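Fatty acid synthase 1, isoform A (Drosophila melanogaster, PDB 6FN6) probably builds long-chain saturated fatty acids from acetyl-CoA and malonyl-CoA with NADPH, this chain being its dehydratase, enoylreductase and ketoreductase modifying region. Local coordinates at residues A126-T131 / I152-T157; G146-G151 / V167-S172; L309-N314 / V340-N345; F376-D381 / F403-E408. One frame throughout, in Å; residues are numbered along the deposited sequence.

Contact 1 of 4, residues A126-T131 / I152-T157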
loop_
_atom_site.group_PDB
_atom_site.type_symbol
_atom_site.label_atom_id
_atom_site.label_comp_id
_atom_site.label_asym_id
_atom_site.label_seq_id
_atom_site.Cartn_x
_atom_site.Cartn_y
_atom_site.Cartn_z
ATOM N N ALA A 126 36.232 12.762 21.061
ATOM C CA ALA A 126 37.503 12.649 20.359
ATOM C C ALA A 126 37.718 13.909 19.529
ATOM O O ALA A 126 36.803 14.718 19.380
ATOM C CB ALA A 126 37.531 11.407 19.485
ATOM N N LYS A 127 38.921 14.074 18.989
ATOM C CA LYS A 127 39.239 15.267 18.213
ATOM C C LYS A 127 38.268 15.412 17.049
ATOM O O LYS A 127 37.794 14.419 16.501
ATOM C CB LYS A 127 40.683 15.214 17.698
ATOM C CG LYS A 127 41.128 16.494 16.998
ATOM C CD LYS A 127 42.639 16.561 16.803
ATOM C CE LYS A 127 43.070 17.955 16.379
ATOM N NZ LYS A 127 44.542 18.136 16.456
ATOM N N GLU A 128 37.965 16.654 16.685
ATOM C CA GLU A 128 37.089 16.919 15.552
ATOM C C GLU A 128 37.807 16.576 14.256
ATOM O O GLU A 128 39.038 16.528 14.207
ATOM C CB GLU A 128 36.631 18.382 15.537
ATOM C CG GLU A 128 37.651 19.377 14.993
ATOM C CD GLU A 128 37.072 20.772 14.833
ATOM O OE1 GLU A 128 37.697 21.602 14.134
ATOM O OE2 GLU A 128 35.985 21.036 15.394
ATOM N N LEU A 129 37.030 16.337 13.209
ATOM C CA LEU A 129 37.589 16.010 11.910
ATOM C C LEU A 129 37.735 17.274 11.073
ATOM O O LEU A 129 36.839 18.117 11.043
ATOM C CB LEU A 129 36.707 14.997 11.176
ATOM C CG LEU A 129 36.367 13.703 11.918
ATOM C CD1 LEU A 129 35.311 12.908 11.155
ATOM C CD2 LEU A 129 37.610 12.867 12.120
ATOM N N GLY A 130 38.879 17.408 10.411
ATOM C CA GLY A 130 39.077 18.468 9.444
ATOM C C GLY A 130 38.601 18.033 8.074
ATOM O O GLY A 130 38.201 16.886 7.884
ATOM N N THR A 131 38.658 18.944 7.109
ATOM C CA THR A 131 38.228 18.630 5.755
ATOM C C THR A 131 38.987 17.425 5.202
ATOM O O THR A 131 38.397 16.557 4.565
ATOM C CB THR A 131 38.417 19.836 4.808
ATOM O OG1 THR A 131 38.108 19.446 3.466
ATOM C CG2 THR A 131 39.849 20.370 4.865
ATOM N N ILE A 152 32.653 19.802 2.910
ATOM C CA ILE A 152 32.659 19.647 4.360
ATOM C C ILE A 152 33.958 20.220 4.915
ATOM O O ILE A 152 35.011 19.588 4.837
ATOM C CB ILE A 152 32.486 18.178 4.777
ATOM C CG1 ILE A 152 31.157 17.633 4.247
ATOM C CG2 ILE A 152 32.551 18.050 6.297
ATOM C CD1 ILE A 152 30.959 16.139 4.459
ATOM N N VAL A 153 33.872 21.424 5.470
ATOM C CA VAL A 153 35.023 22.073 6.087
ATOM C C VAL A 153 35.319 21.438 7.441
ATOM O O VAL A 153 36.479 21.289 7.823
ATOM C CB VAL A 153 34.810 23.596 6.241
ATOM C CG1 VAL A 153 34.826 24.276 4.877
ATOM C CG2 VAL A 153 33.512 23.895 6.966
ATOM N N ARG A 154 34.267 21.073 8.169
ATOM C CA ARG A 154 34.419 20.599 9.540
ATOM C C ARG A 154 33.317 19.636 9.984
ATOM O O ARG A 154 32.176 19.721 9.534
ATOM C CB ARG A 154 34.456 21.808 10.478
ATOM C CG ARG A 154 34.798 21.498 11.926
ATOM C CD ARG A 154 35.237 22.750 12.681
ATOM N NE ARG A 154 36.436 23.357 12.099
ATOM C CZ ARG A 154 36.450 24.449 11.336
ATOM N NH1 ARG A 154 35.326 25.088 11.030
ATOM N NH2 ARG A 154 37.605 24.903 10.870
ATOM N N SER A 155 33.687 18.714 10.868
ATOM C CA SER A 155 32.742 17.787 11.480
ATOM C C SER A 155 33.291 17.273 12.803
ATOM O O SER A 155 34.494 17.060 12.939
ATOM C CB SER A 155 32.453 16.608 10.552
ATOM O OG SER A 155 31.769 15.577 11.248
ATOM N N ASP A 156 32.411 17.060 13.774
ATOM C CA ASP A 156 32.821 16.448 15.028
ATOM C C ASP A 156 32.968 14.940 14.828
ATOM O O ASP A 156 32.551 14.396 13.804
ATOM C CB ASP A 156 31.824 16.771 16.146
ATOM C CG ASP A 156 30.447 16.189 15.898
ATOM O OD1 ASP A 156 30.133 15.840 14.740
ATOM O OD2 ASP A 156 29.668 16.092 16.870
ATOM N N THR A 157 33.574 14.273 15.801
ATOM C CA THR A 157 33.965 12.876 15.645
ATOM C C THR A 157 32.785 11.950 15.331
ATOM O O THR A 157 32.965 10.917 14.690
ATOM C CB THR A 157 34.691 12.353 16.907
ATOM O OG1 THR A 157 34.976 10.958 16.757
ATOM C CG2 THR A 157 33.847 12.563 18.150
HETATM O O HOH W 1 37.961 11.931 15.806
#
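Leu-129 and Ser-155 form an antiparallel hydrogen-bonded pair where short strand 129-130 lies along strand 152-155, at the margin of the sheet in what is predicted to be the C-terminal hotdog fold of the dehydratase domain. Leu-129 N reaches Ser-155 O at 2.7 Å, while Ser-155 N returns a longer bond of 3.2 Å to Leu-129 O. The CB of Leu-129 rests 3.5 Å from the same Ser-155 O.

Next to this pair a salt bridge closes between Glu-128 OE1 and Arg-154 NE, 3.0 Å apart, though as a hydrogen bond it is weak because the N-H points poorly. OE1 sits at the guanidinium edge, near its plane, with the carboxylate turned 28° against it; a bend at chi3 (-61°) sets NE beside the acid. Further on, Thr-131 OG1 gives Ile-152 O a weak bond of 3.4 Å.

Second-shell partners hold both strands. Val-153 and Arg-154 make a classic beta bulge opposite Lys-163. Helix 170-183, which carries the predicted proton donor Asp-175, packs on Ile-152 and Ser-155; the side chain of Ile-152 is about 8 Å from that of Asp-175. At the other end Lys-127 NZ bonds to Lys-961 O and Thr-157 OG1 to Arg-970 NE, which ties this edge of the dehydratase to the ketoreductase domain. There a water donates to Lys-127 O at 2.6 Å and accepts a weak bond from Thr-157 OG1 at 3.3 Å.

Contact 2 of 4, residues G146-G151 / V167-S172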
loop_
_atom_site.group_PDB
_atom_site.type_symbol
_atom_site.label_atom_id
_atom_site.label_comp_id
_atom_site.label_asym_id
_atom_site.label_seq_id
_atom_site.Cartn_x
_atom_site.Cartn_y
_atom_site.Cartn_z
ATOM N N GLY A 146 35.598 15.370 -5.341
ATOM C CA GLY A 146 36.583 16.337 -5.784
ATOM C C GLY A 146 35.966 17.699 -6.020
ATOM O O GLY A 146 34.743 17.835 -6.072
ATOM N N GLY A 147 36.813 18.713 -6.158
ATOM C CA GLY A 147 36.350 20.067 -6.393
ATOM C C GLY A 147 35.417 20.589 -5.314
ATOM O O GLY A 147 35.654 20.390 -4.122
ATOM N N ILE A 148 34.351 21.261 -5.737
ATOM C CA ILE A 148 33.448 21.925 -4.803
ATOM C C ILE A 148 32.621 20.913 -4.009
ATOM O O ILE A 148 31.990 21.266 -3.014
ATOM C CB ILE A 148 32.535 22.923 -5.539
ATOM C CG1 ILE A 148 31.656 22.203 -6.569
ATOM C CG2 ILE A 148 33.381 24.003 -6.209
ATOM C CD1 ILE A 148 30.600 23.088 -7.198
ATOM N N PHE A 149 32.623 19.658 -4.445
ATOM C CA PHE A 149 31.929 18.606 -3.708
ATOM C C PHE A 149 32.704 18.225 -2.451
ATOM O O PHE A 149 32.216 17.458 -1.621
ATOM C CB PHE A 149 31.709 17.372 -4.589
ATOM C CG PHE A 149 30.530 17.489 -5.515
ATOM C CD1 PHE A 149 29.274 17.068 -5.110
ATOM C CD2 PHE A 149 30.674 18.016 -6.786
ATOM C CE1 PHE A 149 28.184 17.171 -5.953
ATOM C CE2 PHE A 149 29.589 18.122 -7.635
ATOM C CZ PHE A 149 28.342 17.700 -7.217
ATOM N N ARG A 150 33.919 18.749 -2.318
ATOM C CA ARG A 150 34.669 18.609 -1.077
ATOM C C ARG A 150 34.321 19.784 -0.165
ATOM O O ARG A 150 35.193 20.558 0.230
ATOM C CB ARG A 150 36.175 18.548 -1.350
ATOM C CG ARG A 150 36.670 17.161 -1.743
ATOM C CD ARG A 150 38.134 17.177 -2.151
ATOM N NE ARG A 150 39.022 17.530 -1.047
ATOM C CZ ARG A 150 39.744 16.657 -0.345
ATOM N NH1 ARG A 150 39.696 15.356 -0.613
ATOM N NH2 ARG A 150 40.524 17.090 0.635
ATOM N N GLY A 151 33.038 19.902 0.168
ATOM C CA GLY A 151 32.524 21.079 0.847
ATOM C C GLY A 151 32.367 20.973 2.352
ATOM O O GLY A 151 31.969 21.940 3.002
ATOM N N VAL A 167 29.490 27.914 -2.119
ATOM C CA VAL A 167 30.118 28.440 -3.325
ATOM C C VAL A 167 29.062 28.765 -4.378
ATOM O O VAL A 167 29.291 28.579 -5.570
ATOM C CB VAL A 167 31.160 27.450 -3.884
ATOM C CG1 VAL A 167 32.302 27.272 -2.899
ATOM C CG2 VAL A 167 30.515 26.104 -4.201
ATOM N N ASP A 168 27.918 29.272 -3.930
ATOM C CA ASP A 168 26.830 29.639 -4.831
ATOM C C ASP A 168 26.456 28.458 -5.725
ATOM O O ASP A 168 26.301 28.608 -6.938
ATOM C CB ASP A 168 27.224 30.846 -5.686
ATOM C CG ASP A 168 26.034 31.483 -6.381
ATOM O OD1 ASP A 168 24.937 31.515 -5.782
ATOM O OD2 ASP A 168 26.194 31.952 -7.528
ATOM N N ASN A 169 26.313 27.285 -5.114
ATOM C CA ASN A 169 25.990 26.061 -5.841
ATOM C C ASN A 169 25.146 25.139 -4.962
ATOM O O ASN A 169 25.658 24.506 -4.040
ATOM C CB ASN A 169 27.274 25.356 -6.293
ATOM C CG ASN A 169 27.003 24.125 -7.146
ATOM O OD1 ASN A 169 26.286 23.213 -6.734
ATOM N ND2 ASN A 169 27.589 24.090 -8.337
ATOM N N TRP A 170 23.851 25.060 -5.257
ATOM C CA TRP A 170 22.921 24.287 -4.436
ATOM C C TRP A 170 23.154 22.785 -4.537
ATOM O O TRP A 170 22.984 22.065 -3.555
ATOM C CB TRP A 170 21.476 24.614 -4.822
ATOM C CG TRP A 170 21.052 25.995 -4.427
ATOM C CD1 TRP A 170 21.162 27.135 -5.169
ATOM C CD2 TRP A 170 20.458 26.383 -3.182
ATOM N NE1 TRP A 170 20.667 28.207 -4.464
ATOM C CE2 TRP A 170 20.229 27.771 -3.243
ATOM C CE3 TRP A 170 20.094 25.689 -2.025
ATOM C CZ2 TRP A 170 19.654 28.477 -2.188
ATOM C CZ3 TRP A 170 19.524 26.393 -0.982
ATOM C CH2 TRP A 170 19.309 27.772 -1.071
ATOM N N ILE A 171 23.533 22.310 -5.718
ATOM C CA ILE A 171 23.764 20.882 -5.910
ATOM C C ILE A 171 24.887 20.403 -4.995
ATOM O O ILE A 171 24.710 19.458 -4.226
ATOM C CB ILE A 171 24.074 20.561 -7.385
ATOM C CG1 ILE A 171 22.854 20.878 -8.255
ATOM C CG2 ILE A 171 24.503 19.092 -7.542
ATOM C CD1 ILE A 171 23.099 20.762 -9.749
ATOM N N SER A 172 26.038 21.060 -5.065
ATOM C CA SER A 172 27.180 20.657 -4.256
ATOM C C SER A 172 26.846 20.786 -2.776
ATOM O O SER A 172 27.149 19.894 -1.982
ATOM C CB SER A 172 28.417 21.492 -4.597
ATOM O OG SER A 172 28.369 22.767 -3.979
#
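Ile-148 pushes its side chain into the first turn of helix 170-183, which Asn-169 N-caps, within the predicted C-terminal hotdog fold. It comes from a 3-10 turn at 148-149 and crosses the Asn-169 side chain at about a right angle, CD1 lying 3.4 Å from ND2. The same CD1 is 3.8 Å from Ser-172 CB, and behind it CB of Ile-148 meets Val-167 CG2 at 4.0 Å, those two side chains set obliquely.

Asn-169 CG lies anti to the backbone N (chi1 -176°), and beyond it OD1 accepts from Ser-172 N at 2.7 Å in an almost straight bond, although the donor stands 32° off the amide plane. An alanine in place of Asn-169 would probably leave Ser-172 N without its capping acceptor and open a gap beside CD1 of Ile-148.

Phe-149, the next residue, meets the same helix turn with its ring. It approaches Ile-171 CG2 obliquely, and meets the ring of His-24, the predicted proton acceptor, with planes about 55° apart; Asp-175, the predicted proton donor, is also beside it. The turn thus places an aromatic ring at the predicted dehydratase centre. Over one face of that ring, offset toward the rim, stands Ser-172 CA, 4.0 Å from CE1.

Contact 3 of 4, residues L309-N314 / V340-N345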
loop_
_atom_site.group_PDB
_atom_site.type_symbol
_atom_site.label_atom_id
_atom_site.label_comp_id
_atom_site.label_asym_id
_atom_site.label_seq_id
_atom_site.Cartn_x
_atom_site.Cartn_y
_atom_site.Cartn_z
ATOM N N LEU A 309 67.074 -19.784 -29.019
ATOM C CA LEU A 309 67.312 -20.700 -30.126
ATOM C C LEU A 309 66.347 -21.882 -30.034
ATOM O O LEU A 309 66.289 -22.567 -29.013
ATOM C CB LEU A 309 68.764 -21.176 -30.114
ATOM C CG LEU A 309 69.798 -20.045 -30.133
ATOM C CD1 LEU A 309 71.204 -20.592 -29.959
ATOM C CD2 LEU A 309 69.698 -19.226 -31.416
ATOM N N ALA A 310 65.592 -22.112 -31.106
ATOM C CA ALA A 310 64.518 -23.104 -31.102
ATOM C C ALA A 310 64.618 -24.098 -32.259
ATOM O O ALA A 310 63.616 -24.400 -32.906
ATOM C CB ALA A 310 63.166 -22.400 -31.139
ATOM N N ASN A 311 65.817 -24.609 -32.520
ATOM C CA ASN A 311 66.003 -25.578 -33.597
ATOM C C ASN A 311 65.749 -27.005 -33.119
ATOM O O ASN A 311 66.419 -27.493 -32.211
ATOM C CB ASN A 311 67.421 -25.481 -34.165
ATOM C CG ASN A 311 67.635 -24.231 -34.992
ATOM O OD1 ASN A 311 66.682 -23.622 -35.476
ATOM N ND2 ASN A 311 68.895 -23.844 -35.162
ATOM N N GLY A 312 64.777 -27.671 -33.738
ATOM C CA GLY A 312 64.446 -29.040 -33.382
ATOM C C GLY A 312 63.651 -29.148 -32.097
ATOM O O GLY A 312 63.814 -30.098 -31.332
ATOM N N ARG A 313 62.788 -28.166 -31.858
ATOM C CA ARG A 313 61.988 -28.127 -30.639
ATOM C C ARG A 313 60.515 -27.810 -30.914
ATOM O O ARG A 313 60.177 -27.170 -31.907
ATOM C CB ARG A 313 62.582 -27.100 -29.670
ATOM C CG ARG A 313 63.959 -27.480 -29.149
ATOM C CD ARG A 313 64.642 -26.303 -28.486
ATOM N NE ARG A 313 63.894 -25.808 -27.332
ATOM C CZ ARG A 313 63.992 -24.573 -26.849
ATOM N NH1 ARG A 313 64.808 -23.694 -27.416
ATOM N NH2 ARG A 313 63.271 -24.212 -25.796
ATOM N N ASN A 314 59.660 -28.263 -30.002
ATOM C CA ASN A 314 58.226 -28.025 -30.061
ATOM C C ASN A 314 57.935 -26.549 -29.791
ATOM O O ASN A 314 58.439 -25.989 -28.826
ATOM C CB ASN A 314 57.529 -28.918 -29.032
ATOM C CG ASN A 314 56.016 -28.841 -29.105
ATOM O OD1 ASN A 314 55.420 -28.735 -30.182
ATOM N ND2 ASN A 314 55.384 -28.873 -27.936
ATOM N N VAL A 340 64.458 -17.400 -32.361
ATOM C CA VAL A 340 65.206 -17.622 -33.588
ATOM C C VAL A 340 64.959 -19.041 -34.077
ATOM O O VAL A 340 65.028 -19.994 -33.303
ATOM C CB VAL A 340 66.707 -17.366 -33.387
ATOM C CG1 VAL A 340 67.427 -17.377 -34.725
ATOM C CG2 VAL A 340 66.934 -16.045 -32.665
ATOM N N THR A 341 64.670 -19.173 -35.368
ATOM C CA THR A 341 64.383 -20.475 -35.955
ATOM C C THR A 341 65.188 -20.671 -37.232
ATOM O O THR A 341 65.252 -19.785 -38.085
ATOM C CB THR A 341 62.881 -20.639 -36.267
ATOM O OG1 THR A 341 62.649 -21.934 -36.836
ATOM C CG2 THR A 341 62.401 -19.563 -37.241
ATOM N N SER A 342 65.808 -21.841 -37.349
ATOM C CA SER A 342 66.587 -22.184 -38.528
ATOM C C SER A 342 65.783 -23.075 -39.468
ATOM O O SER A 342 66.185 -23.304 -40.609
ATOM C CB SER A 342 67.884 -22.886 -38.120
ATOM O OG SER A 342 68.692 -23.164 -39.249
ATOM N N ASN A 343 64.650 -23.579 -38.986
ATOM C CA ASN A 343 63.866 -24.535 -39.757
ATOM C C ASN A 343 62.741 -23.834 -40.518
ATOM O O ASN A 343 61.804 -24.482 -40.988
ATOM C CB ASN A 343 63.291 -25.615 -38.838
ATOM C CG ASN A 343 64.368 -26.353 -38.061
ATOM O OD1 ASN A 343 64.259 -26.533 -36.847
ATOM N ND2 ASN A 343 65.419 -26.776 -38.756
ATOM N N ASN A 344 62.844 -22.513 -40.632
ATOM C CA ASN A 344 61.923 -21.712 -41.440
ATOM C C ASN A 344 60.456 -22.114 -41.259
ATOM O O ASN A 344 59.714 -22.245 -42.233
ATOM C CB ASN A 344 62.316 -21.804 -42.915
ATOM C CG ASN A 344 63.720 -21.286 -43.171
ATOM O OD1 ASN A 344 64.569 -21.996 -43.708
ATOM N ND2 ASN A 344 63.974 -20.043 -42.769
ATOM N N ASN A 345 60.054 -22.307 -40.007
ATOM C CA ASN A 345 58.665 -22.607 -39.665
ATOM C C ASN A 345 58.068 -21.433 -38.891
ATOM O O ASN A 345 57.412 -21.616 -37.866
ATOM C CB ASN A 345 58.570 -23.893 -38.843
ATOM C CG ASN A 345 59.383 -23.833 -37.566
ATOM O OD1 ASN A 345 60.323 -23.049 -37.450
ATOM N ND2 ASN A 345 59.015 -24.662 -36.594
#
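Val-340 and Leu-309, paired in parallel near the C-terminal ends of strands 334-341 and 303-309, lie side by side and point the same way, with Leu-309 CD2 4.0 Å from Val-340 CB. Val-370 touches both side chains. One residue on, Ala-310 N donates to Val-340 O at 3.1 Å.

Beyond this pair Asn-311 takes over. Its CG lies beside its own backbone N (chi1 -72°), and OD1 accepts from Ser-342 N at 2.7 Å, the donor lying in the plane of the amide. The flat amide rests against Ser-342 CB, 3.4 Å from CG. A side chain of the other loop answers it: Asn-343 OD1 takes a weak bond of 3.4 Å from Gly-312 N.

Strand order and parallel pairing fit the methyltransferase-like fold that animal fatty acid synthases keep as an inactive pseudo-methyltransferase domain. These two strand ends probably correspond to the region where active methyltransferases bind S-adenosylmethionine, though no binding here is implied. The loops are tied by one firm and one weak bond from backbone N-H groups to asparagine side-chain oxygens, a linkage that depends on side-chain identity in a way the strand ladder before it does not.

Contact 4 of 4, residues F376-D381 / F403-E408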
loop_
_atom_site.group_PDB
_atom_site.type_symbol
_atom_site.label_atom_id
_atom_site.label_comp_id
_atom_site.label_asym_id
_atom_site.label_seq_id
_atom_site.Cartn_x
_atom_site.Cartn_y
_atom_site.Cartn_z
ATOM N N PHE A 376 71.613 -11.568 -23.548
ATOM C CA PHE A 376 71.738 -13.003 -23.337
ATOM C C PHE A 376 71.221 -13.810 -24.520
ATOM O O PHE A 376 70.481 -13.303 -25.363
ATOM C CB PHE A 376 71.003 -13.425 -22.061
ATOM C CG PHE A 376 69.503 -13.300 -22.144
ATOM C CD1 PHE A 376 68.738 -14.302 -22.718
ATOM C CD2 PHE A 376 68.860 -12.185 -21.631
ATOM C CE1 PHE A 376 67.362 -14.189 -22.792
ATOM C CE2 PHE A 376 67.482 -12.067 -21.701
ATOM C CZ PHE A 376 66.733 -13.072 -22.278
ATOM N N VAL A 377 71.634 -15.072 -24.569
ATOM C CA VAL A 377 71.145 -16.021 -25.557
ATOM C C VAL A 377 70.808 -17.311 -24.826
ATOM O O VAL A 377 71.649 -17.866 -24.117
ATOM C CB VAL A 377 72.175 -16.266 -26.677
ATOM C CG1 VAL A 377 71.678 -17.337 -27.642
ATOM C CG2 VAL A 377 72.464 -14.980 -27.424
ATOM N N PHE A 378 69.576 -17.779 -24.987
ATOM C CA PHE A 378 69.168 -19.043 -24.392
ATOM C C PHE A 378 69.223 -20.160 -25.427
ATOM O O PHE A 378 68.867 -19.962 -26.588
ATOM C CB PHE A 378 67.762 -18.943 -23.802
ATOM C CG PHE A 378 67.270 -20.232 -23.207
ATOM C CD1 PHE A 378 67.622 -20.595 -21.918
ATOM C CD2 PHE A 378 66.462 -21.086 -23.942
ATOM C CE1 PHE A 378 67.175 -21.782 -21.372
ATOM C CE2 PHE A 378 66.010 -22.274 -23.400
ATOM C CZ PHE A 378 66.368 -22.623 -22.113
ATOM N N GLY A 379 69.682 -21.331 -24.998
ATOM C CA GLY A 379 69.775 -22.484 -25.874
ATOM C C GLY A 379 69.800 -23.789 -25.104
ATOM O O GLY A 379 70.184 -23.820 -23.935
ATOM N N ILE A 380 69.382 -24.867 -25.757
ATOM C CA ILE A 380 69.388 -26.185 -25.139
ATOM C C ILE A 380 70.301 -27.102 -25.939
ATOM O O ILE A 380 70.195 -27.184 -27.162
ATOM C CB ILE A 380 67.962 -26.772 -25.036
ATOM C CG1 ILE A 380 67.041 -25.797 -24.290
ATOM C CG2 ILE A 380 67.996 -28.144 -24.352
ATOM C CD1 ILE A 380 65.628 -26.299 -24.073
ATOM N N ASP A 381 71.202 -27.780 -25.238
ATOM C CA ASP A 381 72.105 -28.740 -25.860
ATOM C C ASP A 381 73.010 -28.068 -26.892
ATOM O O ASP A 381 73.258 -28.617 -27.964
ATOM C CB ASP A 381 71.306 -29.872 -26.512
ATOM C CG ASP A 381 70.426 -30.605 -25.519
ATOM O OD1 ASP A 381 70.774 -30.625 -24.319
ATOM O OD2 ASP A 381 69.388 -31.164 -25.936
ATOM N N PHE A 403 75.638 -12.572 -21.608
ATOM C CA PHE A 403 75.615 -13.890 -20.981
ATOM C C PHE A 403 75.130 -14.975 -21.938
ATOM O O PHE A 403 74.583 -14.683 -23.002
ATOM C CB PHE A 403 74.725 -13.871 -19.740
ATOM C CG PHE A 403 75.281 -13.057 -18.607
ATOM C CD1 PHE A 403 75.056 -11.691 -18.542
ATOM C CD2 PHE A 403 76.034 -13.654 -17.611
ATOM C CE1 PHE A 403 75.564 -10.939 -17.502
ATOM C CE2 PHE A 403 76.547 -12.907 -16.569
ATOM C CZ PHE A 403 76.312 -11.547 -16.514
ATOM N N LEU A 404 75.357 -16.228 -21.558
ATOM C CA LEU A 404 74.782 -17.367 -22.261
ATOM C C LEU A 404 74.018 -18.239 -21.272
ATOM O O LEU A 404 74.589 -18.734 -20.301
ATOM C CB LEU A 404 75.862 -18.199 -22.952
ATOM C CG LEU A 404 76.690 -17.553 -24.064
ATOM C CD1 LEU A 404 77.734 -18.540 -24.554
ATOM C CD2 LEU A 404 75.812 -17.088 -25.212
ATOM N N ILE A 405 72.725 -18.417 -21.515
ATOM C CA ILE A 405 71.919 -19.312 -20.699
ATOM C C ILE A 405 71.805 -20.633 -21.447
ATOM O O ILE A 405 71.068 -20.740 -22.426
ATOM C CB ILE A 405 70.528 -18.723 -20.389
ATOM C CG1 ILE A 405 70.654 -17.286 -19.872
ATOM C CG2 ILE A 405 69.815 -19.590 -19.363
ATOM C CD1 ILE A 405 69.325 -16.584 -19.681
ATOM N N LEU A 406 72.550 -21.634 -20.993
ATOM C CA LEU A 406 72.610 -22.911 -21.692
ATOM C C LEU A 406 72.091 -24.051 -20.821
ATOM O O LEU A 406 72.671 -24.367 -19.783
ATOM C CB LEU A 406 74.046 -23.205 -22.133
ATOM C CG LEU A 406 74.737 -22.096 -22.932
ATOM C CD1 LEU A 406 76.196 -22.440 -23.173
ATOM C CD2 LEU A 406 74.024 -21.844 -24.252
ATOM N N GLU A 407 70.987 -24.658 -21.245
ATOM C CA GLU A 407 70.481 -25.858 -20.594
ATOM C C GLU A 407 71.152 -27.057 -21.245
ATOM O O GLU A 407 71.074 -27.240 -22.460
ATOM C CB GLU A 407 68.955 -25.950 -20.697
ATOM C CG GLU A 407 68.376 -27.292 -20.256
ATOM C CD GLU A 407 66.855 -27.289 -20.169
ATOM O OE1 GLU A 407 66.260 -26.196 -20.051
ATOM O OE2 GLU A 407 66.253 -28.383 -20.221
ATOM N N GLU A 408 71.814 -27.870 -20.433
ATOM C CA GLU A 408 72.583 -28.997 -20.944
ATOM C C GLU A 408 72.265 -30.270 -20.176
ATOM O O GLU A 408 71.696 -30.221 -19.086
ATOM C CB GLU A 408 74.086 -28.703 -20.847
ATOM C CG GLU A 408 74.538 -27.461 -21.598
ATOM C CD GLU A 408 74.533 -27.648 -23.099
ATOM O OE1 GLU A 408 74.704 -28.797 -23.558
ATOM O OE2 GLU A 408 74.358 -26.645 -23.820
#
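Phe-378 turns the edge of its ring to Ile-405 of the next strand, the two side chains crossing at about a right angle. Its CB is 4.0 Å from Ile-405 O. CG, anti to the backbone N (chi1 178°), stays beside that same carbonyl. Beyond it CD1 comes 3.5 Å from Ile-405 CG2, a methyl lying in the ring plane at its edge. CE1 is 4.0 Å from this methyl too. At the tip CZ reaches Glu-407 OE1 at 4.1 Å, the oxygen near the ring plane and the carboxylate turned 74° against it; that oxygen is also salt-bridged to Arg-283 NE. An alanine in place of Phe-378 would probably open a gap beside Ile-405 CG2 and leave the Glu-407 carboxylate without the ring rim that flanks it.

Strands 376-380 and 403-408 run parallel, 13° apart, as neighbours in the methyltransferase-like sheet, joined by a beta-alpha-beta crossover through helix 389-395. On the same face as Phe-378, Ile-405 CD1 packs against Phe-376 CD1; helix 279-296 covers both rings. Val-377 CB meets Leu-404 CD2 on the opposite face.

Between the strands Gly-379 is gripped twice, its N giving to Ile-405 O at 3.0 Å and its O accepting from Glu-407 N at 2.9 Å. Where the first strand ends, Asp-381 N donates to Glu-407 O at 2.8 Å in a nearly straight bond.

Overall arrangement
The four contacts fall into two pairs in separate domains. Contacts 1 and 2 belong to the predicted C-terminal hotdog fold of the dehydratase, their centres 18 Å apart; along the chain their segments alternate, 146-151 running straight into 152-157, and helix 170-183 serves both. Contacts 3 and 4 follow in series, 15 Å apart between centres, in the single methyltransferase-like sheet: strand 303-309 lies between 334-341 and 374-380, and Leu-309 N probably bonds to Phe-378 O at 3.0 Å. Between contacts 1 and 3 the centres are 68 Å apart, on opposite sides of the chain's centre. The predicted dehydratase site, which contact 2 borders, thus lies far from the methyltransferase-like fold, probably the pseudo-methyltransferase domain.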